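Local coordinates for protein FACT complex subunit SPT16 (Ashbya gossypii, PDB 6A8M) that probably reorganizes nucleosomes as a subunit of the FACT histone chaperone, and is represented here by its N-terminal lobe and peptidase-like domain, at residues A67-G72 and V122-E127; D193-L198 and N224-S229; K234-L239 and E247-N252. All blocks are in the same frame, centred on the assembly; numbering follows the deposited sequence.

Interaction 1: A67-G72 and V122-E127; sequences AVFKEG and VERVRE
The CA atoms nearest each other across the contact are those of F69 and V125, 8.3 Å apart, where the hairpin turn after strand 64-68 faces the side of helix 113-128. The turn is pinned by F69 N, which donates to G72 O over 2.8 Å. That carbonyl oxygen also lies at the edge of the F69 ring, in its plane.

F69 carries the contact from the strand side. Its CG stands anti to the carbonyl carbon (chi1 -50°), and the ring reaches over to the helix. R124 lies across one face of this ring, the two side chains crossing at about a right angle. R124 CD makes a CH-pi contact 4.1 Å from the centroid of the F69 ring. It sits toward the rim, 21° off the ring normal. R124 CG touches F69 CE2 at 3.8 Å. V125 comes to the ring differently. Its CA lies near the ring plane at the edge, and V125 CG2 meets F69 CE2 at 4.1 Å.

The R124 chain leaves the helix extended and bends at chi3. The guanidinium is not laid flat on the ring: the two planes are 46° apart. R124 NH1 instead forms a salt bridge with E103 on strand 101-106. L121 of the same helix and S32 of strand 32-37 also pack on F69.

No hydrogen bond joins the two segments. The contact fastens a helix against the mixed sheet of the N-terminal lobe. Its chemistry is divided along one arginine: the methylenes cover the aromatic face, while the charge passes beyond it to a carboxylate. That charge is probably balanced by E103, which probably also helps keep the R124 chain over the ring.

Interaction 2: D193-L198 and N224-S229; sequences DKFMNL and NEIDKS
F195 and L198 of helix 179-208 meet E225 and I226 in an apolar pocket of the M24 peptidase-like domain, beside the turn that joins helix 215-224 to helix 229-233. F195 reaches into it. The tip of its ring, CZ, touches I226 CG1 at 3.8 Å, and the two side chains cross at about a right angle. F195 CE1 lies 3.9 Å from the backbone I226 N, so the ring also abuts the main chain of the turn. E225 CB comes to the ring edge, near its plane.

The same CB serves L198, whose CD1 approaches E225 CB at 4.1 Å. The E225 chain bends at chi2 (-80°), which brings E225 OE1 back to 4.2 Å from L198 CD1. W256 meets the F195 ring edge-to-face, and I293 of strand 285-295 touches both F195 and I226.

With the ring of F195 cut back to an alanine, I226 CG1 and the W256 ring are likely to lose their aromatic neighbour, opening a gap beside the turn. Because F195 also packs on strand 285-295, the contact lies between helix 179-208, the turn and the sheet, consistent with the pita-bread fold of M24 relatives.

Interaction 3: K234-L239 and E247-N252; sequences KLSPEL and EKFDVN
S236 OG and F249 meet twice, once directly and once through a water. They belong to the M24 peptidase-like domain, where a short loop folds back on helix 236-239 before strand 254-256. The serine oxygen lies in the plane of the F249 ring, at its edge, 3.5 Å from F249 CD2. One water donates both its hydrogens across the contact, to S236 OG at 3.0 Å and to F249 O at 2.6 Å. S236 OG also hydrogen-bonds to K233 O, which probably helps fix the hydroxyl.

L239 and F249 lie side by side, pointing the same way. L239 CD1 sits over the ring centre, 3.6 Å from the F249 centroid and 14° off the normal, a CH-pi contact. F249 CG is anti to its own backbone N (chi1 176°), which brings the ring alongside L239, with CD1 over its face. L235 CB adds a looser touch at F249 CE2. Y295 meets the F249 ring on a tilt, and F249 N is hydrogen-bonded to T240 OG1.

Past the phenylalanine the chain turns into a 3-10 segment. There D250 makes an Asx turn: D250 OD1 accepts from N252 N at 3.0 Å, met from above the carboxylate plane.

How the interactions relate
The three contacts follow one another along the chain without overlap. Interaction 1 belongs to the N-terminal lobe, on the mixed sheet of that lobe. Interactions 2 and 3 belong to the M24 peptidase-like domain. The centres of interactions 1 and 2 are about 46 Å apart, on opposite sides of the chain's centre, and those of 1 and 3 about 42 Å. Neither pair touches. Interactions 2 and 3 are neighbours, with centres about 13 Å apart. K194 on helix 179-208 links them by a salt bridge to E238 and by packing on L235. Helix 229-233 runs between 224-229 and 234-239. This is consistent with two separately packed parts, the peptidase-like one setting successive loops against helix 179-208.

Interaction 1: A67-G72 and V122-E127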
loop_
_atom_site.group_PDB
_atom_site.type_symbol
_atom_site.label_atom_id
_atom_site.label_comp_id
_atom_site.label_asym_id
_atom_site.label_seq_id
_atom_site.Cartn_x
_atom_site.Cartn_y
_atom_site.Cartn_z
ATOM N N ALA A 67 0.356 23.399 1.836
ATOM C CA ALA A 67 1.009 23.883 0.631
ATOM C C ALA A 67 2.500 23.995 0.888
ATOM O O ALA A 67 2.914 24.399 1.977
ATOM C CB ALA A 67 0.451 25.232 0.187
ATOM N N VAL A 68 3.302 23.629 -0.112
ATOM C CA VAL A 68 4.753 23.540 0.046
ATOM C C VAL A 68 5.425 24.446 -0.976
ATOM O O VAL A 68 5.016 24.490 -2.140
ATOM C CB VAL A 68 5.271 22.093 -0.117
ATOM C CG1 VAL A 68 6.725 22.043 0.280
ATOM C CG2 VAL A 68 4.438 21.093 0.746
ATOM N N PHE A 69 6.461 25.162 -0.531
ATOM C CA PHE A 69 7.225 26.098 -1.351
ATOM C C PHE A 69 8.711 25.899 -1.071
ATOM O O PHE A 69 9.095 25.227 -0.110
ATOM C CB PHE A 69 6.842 27.557 -1.049
ATOM C CG PHE A 69 5.369 27.815 -1.063
ATOM C CD1 PHE A 69 4.594 27.591 0.063
ATOM C CD2 PHE A 69 4.758 28.312 -2.203
ATOM C CE1 PHE A 69 3.230 27.824 0.037
ATOM C CE2 PHE A 69 3.407 28.555 -2.226
ATOM C CZ PHE A 69 2.639 28.312 -1.115
ATOM N N LYS A 70 9.563 26.526 -1.895
ATOM C CA LYS A 70 10.999 26.498 -1.607
ATOM C C LYS A 70 11.301 27.004 -0.202
ATOM O O LYS A 70 12.098 26.400 0.533
ATOM C CB LYS A 70 11.776 27.331 -2.630
ATOM C CG LYS A 70 13.254 27.534 -2.226
ATOM C CD LYS A 70 14.090 28.296 -3.254
ATOM C CE LYS A 70 15.491 28.552 -2.656
ATOM N NZ LYS A 70 16.507 29.133 -3.574
ATOM N N GLU A 71 10.674 28.102 0.201
ATOM C CA GLU A 71 11.073 28.786 1.426
ATOM C C GLU A 71 10.161 28.486 2.609
ATOM O O GLU A 71 10.384 29.035 3.698
ATOM C CB GLU A 71 11.135 30.307 1.197
ATOM C CG GLU A 71 11.785 30.748 -0.125
ATOM C CD GLU A 71 13.310 30.611 -0.160
ATOM O OE1 GLU A 71 13.934 31.289 -1.012
ATOM O OE2 GLU A 71 13.888 29.841 0.649
ATOM N N GLY A 72 9.142 27.653 2.436
ATOM C CA GLY A 72 8.260 27.381 3.555
ATOM C C GLY A 72 7.083 26.500 3.200
ATOM O O GLY A 72 6.995 25.918 2.113
ATOM N N VAL A 122 -3.629 31.446 -2.552
ATOM C CA VAL A 122 -3.521 31.586 -4.005
ATOM C C VAL A 122 -2.544 32.703 -4.384
ATOM O O VAL A 122 -1.803 32.582 -5.367
ATOM C CB VAL A 122 -4.920 31.796 -4.620
ATOM C CG1 VAL A 122 -4.841 32.663 -5.849
ATOM C CG2 VAL A 122 -5.529 30.438 -4.953
ATOM N N GLU A 123 -2.504 33.795 -3.609
ATOM C CA GLU A 123 -1.525 34.847 -3.885
ATOM C C GLU A 123 -0.098 34.309 -3.772
ATOM O O GLU A 123 0.754 34.569 -4.636
ATOM C CB GLU A 123 -1.724 36.036 -2.940
ATOM C CG GLU A 123 -3.051 36.784 -3.102
ATOM C CD GLU A 123 -3.262 37.334 -4.506
ATOM O OE1 GLU A 123 -2.601 38.333 -4.872
ATOM O OE2 GLU A 123 -4.105 36.770 -5.237
ATOM N N ARG A 124 0.181 33.546 -2.719
ATOM C CA ARG A 124 1.518 32.980 -2.585
ATOM C C ARG A 124 1.811 31.974 -3.699
ATOM O O ARG A 124 2.931 31.930 -4.220
ATOM C CB ARG A 124 1.681 32.352 -1.200
ATOM C CG ARG A 124 3.129 32.112 -0.810
ATOM C CD ARG A 124 3.274 31.673 0.635
ATOM N NE ARG A 124 2.633 32.599 1.571
ATOM C CZ ARG A 124 2.916 32.648 2.870
ATOM N NH1 ARG A 124 3.833 31.826 3.377
ATOM N NH2 ARG A 124 2.294 33.516 3.659
ATOM N N VAL A 125 0.814 31.171 -4.096
ATOM C CA VAL A 125 1.031 30.157 -5.129
ATOM C C VAL A 125 1.375 30.806 -6.469
ATOM O O VAL A 125 2.309 30.383 -7.164
ATOM C CB VAL A 125 -0.200 29.237 -5.239
ATOM C CG1 VAL A 125 -0.184 28.487 -6.541
ATOM C CG2 VAL A 125 -0.257 28.265 -4.047
ATOM N N ARG A 126 0.630 31.845 -6.854
ATOM C CA ARG A 126 0.881 32.463 -8.155
ATOM C C ARG A 126 2.201 33.225 -8.164
ATOM O O ARG A 126 2.854 33.322 -9.207
ATOM C CB ARG A 126 -0.285 33.374 -8.540
ATOM C CG ARG A 126 -0.458 34.625 -7.680
ATOM C CD ARG A 126 -1.770 35.329 -8.015
ATOM N NE ARG A 126 -1.895 36.646 -7.385
ATOM C CZ ARG A 126 -1.696 37.799 -8.016
ATOM N NH1 ARG A 126 -1.367 37.806 -9.303
ATOM N NH2 ARG A 126 -1.833 38.949 -7.365
ATOM N N GLU A 127 2.614 33.754 -7.013
ATOM C CA GLU A 127 3.930 34.377 -6.917
ATOM C C GLU A 127 5.031 33.353 -7.157
ATOM O O GLU A 127 6.039 33.654 -7.806
ATOM C CB GLU A 127 4.095 35.035 -5.544
ATOM C CG GLU A 127 5.512 35.501 -5.233
ATOM C CD GLU A 127 6.041 36.481 -6.269
ATOM O OE1 GLU A 127 5.239 37.281 -6.813
ATOM O OE2 GLU A 127 7.261 36.446 -6.544
#

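Interaction 2: D193-L198 and N224-S229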
loop_
_atom_site.group_PDB
_atom_site.type_symbol
_atom_site.label_atom_id
_atom_site.label_comp_id
_atom_site.label_asym_id
_atom_site.label_seq_id
_atom_site.Cartn_x
_atom_site.Cartn_y
_atom_site.Cartn_z
ATOM N N ASP A 193 0.611 -12.982 8.265
ATOM C CA ASP A 193 0.882 -14.384 8.571
ATOM C C ASP A 193 -0.178 -14.977 9.496
ATOM O O ASP A 193 -0.661 -16.088 9.265
ATOM C CB ASP A 193 2.247 -14.534 9.254
ATOM C CG ASP A 193 3.429 -14.478 8.303
ATOM O OD1 ASP A 193 3.249 -14.551 7.068
ATOM O OD2 ASP A 193 4.555 -14.373 8.838
ATOM N N LYS A 194 -0.518 -14.264 10.579
ATOM C CA LYS A 194 -1.449 -14.819 11.561
ATOM C C LYS A 194 -2.821 -15.048 10.950
ATOM O O LYS A 194 -3.480 -16.048 11.248
ATOM C CB LYS A 194 -1.597 -13.888 12.758
ATOM C CG LYS A 194 -0.350 -13.743 13.585
ATOM C CD LYS A 194 0.072 -15.083 14.120
ATOM C CE LYS A 194 0.893 -14.904 15.350
ATOM N NZ LYS A 194 1.152 -16.234 15.967
ATOM N N PHE A 195 -3.282 -14.099 10.145
ATOM C CA PHE A 195 -4.591 -14.230 9.518
ATOM C C PHE A 195 -4.587 -15.261 8.397
ATOM O O PHE A 195 -5.598 -15.952 8.202
ATOM C CB PHE A 195 -5.075 -12.852 9.055
ATOM C CG PHE A 195 -5.560 -12.016 10.201
ATOM C CD1 PHE A 195 -6.815 -12.253 10.740
ATOM C CD2 PHE A 195 -4.744 -11.078 10.796
ATOM C CE1 PHE A 195 -7.266 -11.539 11.850
ATOM C CE2 PHE A 195 -5.184 -10.361 11.897
ATOM C CZ PHE A 195 -6.443 -10.588 12.421
ATOM N N MET A 196 -3.477 -15.408 7.659
ATOM C CA MET A 196 -3.418 -16.518 6.705
ATOM C C MET A 196 -3.501 -17.860 7.431
ATOM O O MET A 196 -4.170 -18.795 6.956
ATOM C CB MET A 196 -2.147 -16.431 5.845
ATOM C CG MET A 196 -2.074 -17.502 4.739
ATOM S SD MET A 196 -3.504 -17.524 3.621
ATOM C CE MET A 196 -3.176 -16.072 2.632
ATOM N N ASN A 197 -2.847 -17.974 8.594
ATOM C CA ASN A 197 -2.974 -19.192 9.390
ATOM C C ASN A 197 -4.426 -19.452 9.774
ATOM O O ASN A 197 -4.904 -20.590 9.685
ATOM C CB ASN A 197 -2.120 -19.122 10.650
ATOM C CG ASN A 197 -2.297 -20.369 11.512
ATOM O OD1 ASN A 197 -1.911 -21.458 11.099
ATOM N ND2 ASN A 197 -2.940 -20.225 12.674
ATOM N N LEU A 198 -5.129 -18.413 10.244
ATOM C CA LEU A 198 -6.533 -18.567 10.621
ATOM C C LEU A 198 -7.357 -18.966 9.419
ATOM O O LEU A 198 -8.264 -19.798 9.522
ATOM C CB LEU A 198 -7.092 -17.263 11.179
ATOM C CG LEU A 198 -6.784 -16.825 12.594
ATOM C CD1 LEU A 198 -7.453 -15.484 12.801
ATOM C CD2 LEU A 198 -7.289 -17.854 13.609
ATOM N N ASN A 224 -13.819 -10.786 9.752
ATOM C CA ASN A 224 -14.372 -10.271 10.992
ATOM C C ASN A 224 -13.560 -10.677 12.215
ATOM O O ASN A 224 -13.781 -10.121 13.296
ATOM C CB ASN A 224 -15.824 -10.736 11.129
ATOM C CG ASN A 224 -16.725 -10.114 10.057
ATOM O OD1 ASN A 224 -17.342 -10.813 9.248
ATOM N ND2 ASN A 224 -16.803 -8.797 10.058
ATOM N N GLU A 225 -12.615 -11.608 12.059
ATOM C CA GLU A 225 -11.778 -12.004 13.187
ATOM C C GLU A 225 -10.917 -10.855 13.699
ATOM O O GLU A 225 -10.541 -10.861 14.877
ATOM C CB GLU A 225 -10.890 -13.185 12.780
ATOM C CG GLU A 225 -11.662 -14.452 12.450
ATOM C CD GLU A 225 -12.073 -15.207 13.689
ATOM O OE1 GLU A 225 -11.239 -15.311 14.609
ATOM O OE2 GLU A 225 -13.226 -15.689 13.747
ATOM N N ILE A 226 -10.612 -9.864 12.856
ATOM C CA ILE A 226 -9.743 -8.763 13.276
ATOM C C ILE A 226 -10.420 -7.895 14.317
ATOM O O ILE A 226 -9.747 -7.130 15.012
ATOM C CB ILE A 226 -9.316 -7.902 12.071
ATOM C CG1 ILE A 226 -8.025 -7.104 12.379
ATOM C CG2 ILE A 226 -10.443 -6.983 11.641
ATOM C CD1 ILE A 226 -7.340 -6.591 11.125
ATOM N N ASP A 227 -11.730 -7.981 14.465
ATOM C CA ASP A 227 -12.354 -7.128 15.465
ATOM C C ASP A 227 -12.421 -7.777 16.841
ATOM O O ASP A 227 -12.995 -7.185 17.763
ATOM C CB ASP A 227 -13.740 -6.688 14.996
ATOM C CG ASP A 227 -13.659 -5.741 13.793
ATOM O OD1 ASP A 227 -12.751 -4.874 13.736
ATOM O OD2 ASP A 227 -14.491 -5.876 12.893
ATOM N N LYS A 228 -11.843 -8.965 17.000
ATOM C CA LYS A 228 -11.728 -9.626 18.301
ATOM C C LYS A 228 -10.511 -9.031 18.994
ATOM O O LYS A 228 -9.396 -9.539 18.876
ATOM C CB LYS A 228 -11.588 -11.130 18.126
ATOM C CG LYS A 228 -12.783 -11.844 17.508
ATOM C CD LYS A 228 -12.434 -13.305 17.270
ATOM C CE LYS A 228 -13.580 -14.060 16.634
ATOM N NZ LYS A 228 -14.863 -13.695 17.275
ATOM N N SER A 229 -10.722 -7.906 19.686
ATOM C CA SER A 229 -9.618 -7.159 20.286
ATOM C C SER A 229 -8.826 -8.005 21.277
ATOM O O SER A 229 -7.608 -7.837 21.407
ATOM C CB SER A 229 -10.146 -5.913 21.001
ATOM O OG SER A 229 -10.617 -4.954 20.074
#

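Interaction 3: K234-L239 and E247-N252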
loop_
_atom_site.group_PDB
_atom_site.type_symbol
_atom_site.label_atom_id
_atom_site.label_comp_id
_atom_site.label_asym_id
_atom_site.label_seq_id
_atom_site.Cartn_x
_atom_site.Cartn_y
_atom_site.Cartn_z
ATOM N N LYS A 234 -3.386 -10.628 22.447
ATOM C CA LYS A 234 -2.506 -11.762 22.701
ATOM C C LYS A 234 -1.443 -11.936 21.634
ATOM O O LYS A 234 -0.576 -12.806 21.784
ATOM C CB LYS A 234 -3.325 -13.037 22.810
ATOM C CG LYS A 234 -4.159 -13.098 24.056
ATOM C CD LYS A 234 -5.372 -13.945 23.758
ATOM C CE LYS A 234 -5.805 -14.778 24.895
ATOM N NZ LYS A 234 -6.932 -15.635 24.390
ATOM N N LEU A 235 -1.500 -11.155 20.563
ATOM C CA LEU A 235 -0.439 -11.153 19.572
ATOM C C LEU A 235 0.764 -10.342 20.014
ATOM O O LEU A 235 1.813 -10.435 19.373
ATOM C CB LEU A 235 -0.942 -10.588 18.249
ATOM C CG LEU A 235 -2.046 -11.355 17.530
ATOM C CD1 LEU A 235 -2.409 -10.643 16.261
ATOM C CD2 LEU A 235 -1.586 -12.771 17.251
ATOM N N SER A 236 0.636 -9.545 21.070
ATOM C CA SER A 236 1.714 -8.631 21.432
ATOM C C SER A 236 3.063 -9.313 21.627
ATOM O O SER A 236 4.074 -8.739 21.186
ATOM C CB SER A 236 1.331 -7.841 22.682
ATOM O OG SER A 236 0.130 -7.150 22.465
ATOM N N PRO A 237 3.167 -10.498 22.243
ATOM C CA PRO A 237 4.499 -11.111 22.376
ATOM C C PRO A 237 5.159 -11.421 21.046
ATOM O O PRO A 237 6.395 -11.415 20.968
ATOM C CB PRO A 237 4.226 -12.391 23.184
ATOM C CG PRO A 237 2.742 -12.620 23.066
ATOM C CD PRO A 237 2.145 -11.260 22.985
ATOM N N GLU A 238 4.389 -11.702 19.999
ATOM C CA GLU A 238 5.014 -11.906 18.704
ATOM C C GLU A 238 5.347 -10.582 18.042
ATOM O O GLU A 238 6.322 -10.506 17.283
ATOM C CB GLU A 238 4.111 -12.716 17.778
ATOM C CG GLU A 238 3.960 -14.164 18.132
ATOM C CD GLU A 238 3.839 -15.031 16.907
ATOM O OE1 GLU A 238 4.414 -14.673 15.850
ATOM O OE2 GLU A 238 3.165 -16.073 16.992
ATOM N N LEU A 239 4.543 -9.546 18.303
ATOM C CA LEU A 239 4.579 -8.323 17.507
ATOM C C LEU A 239 5.320 -7.166 18.169
ATOM O O LEU A 239 5.939 -6.365 17.457
ATOM C CB LEU A 239 3.154 -7.870 17.170
ATOM C CG LEU A 239 2.278 -8.877 16.421
ATOM C CD1 LEU A 239 0.978 -8.205 16.004
ATOM C CD2 LEU A 239 2.984 -9.434 15.204
ATOM N N GLU A 247 8.697 1.377 21.358
ATOM C CA GLU A 247 7.297 1.219 20.984
ATOM C C GLU A 247 6.816 -0.188 21.293
ATOM O O GLU A 247 7.568 -1.157 21.165
ATOM C CB GLU A 247 7.079 1.469 19.478
ATOM C CG GLU A 247 7.034 2.911 19.061
ATOM C CD GLU A 247 6.504 3.086 17.641
ATOM O OE1 GLU A 247 5.474 2.467 17.284
ATOM O OE2 GLU A 247 7.118 3.848 16.880
ATOM N N LYS A 248 5.542 -0.292 21.661
ATOM C CA LYS A 248 4.850 -1.554 21.870
ATOM C C LYS A 248 3.766 -1.727 20.812
ATOM O O LYS A 248 3.310 -0.760 20.204
ATOM C CB LYS A 248 4.214 -1.612 23.263
ATOM N N PHE A 249 3.338 -2.973 20.612
ATOM C CA PHE A 249 2.224 -3.229 19.705
ATOM C C PHE A 249 0.953 -2.583 20.246
ATOM O O PHE A 249 0.624 -2.728 21.429
ATOM C CB PHE A 249 2.020 -4.735 19.525
ATOM C CG PHE A 249 0.815 -5.096 18.671
ATOM C CD1 PHE A 249 0.721 -4.673 17.361
ATOM C CD2 PHE A 249 -0.204 -5.879 19.187
ATOM C CE1 PHE A 249 -0.384 -4.995 16.568
ATOM C CE2 PHE A 249 -1.305 -6.226 18.404
ATOM C CZ PHE A 249 -1.403 -5.788 17.106
ATOM N N ASP A 250 0.234 -1.870 19.379
ATOM C CA ASP A 250 -1.014 -1.195 19.734
ATOM C C ASP A 250 -2.115 -1.756 18.841
ATOM O O ASP A 250 -2.090 -1.536 17.627
ATOM C CB ASP A 250 -0.877 0.318 19.553
ATOM C CG ASP A 250 -2.051 1.103 20.134
ATOM O OD1 ASP A 250 -3.168 0.550 20.261
ATOM O OD2 ASP A 250 -1.847 2.296 20.465
ATOM N N VAL A 251 -3.082 -2.461 19.444
ATOM C CA VAL A 251 -4.130 -3.128 18.667
ATOM C C VAL A 251 -4.944 -2.132 17.859
ATOM O O VAL A 251 -5.532 -2.494 16.829
ATOM C CB VAL A 251 -5.062 -3.958 19.579
ATOM C CG1 VAL A 251 -4.310 -5.111 20.266
ATOM C CG2 VAL A 251 -5.739 -3.050 20.596
ATOM N N ASN A 252 -5.009 -0.875 18.312
ATOM C CA ASN A 252 -5.822 0.139 17.654
ATOM C C ASN A 252 -5.269 0.570 16.303
ATOM O O ASN A 252 -5.982 1.241 15.555
ATOM C CB ASN A 252 -5.957 1.376 18.543
ATOM C CG ASN A 252 -6.871 1.148 19.725
ATOM O OD1 ASN A 252 -7.736 0.275 19.701
ATOM N ND2 ASN A 252 -6.675 1.936 20.778
HETATM O O HOH W 1 0.794 -4.401 23.451
#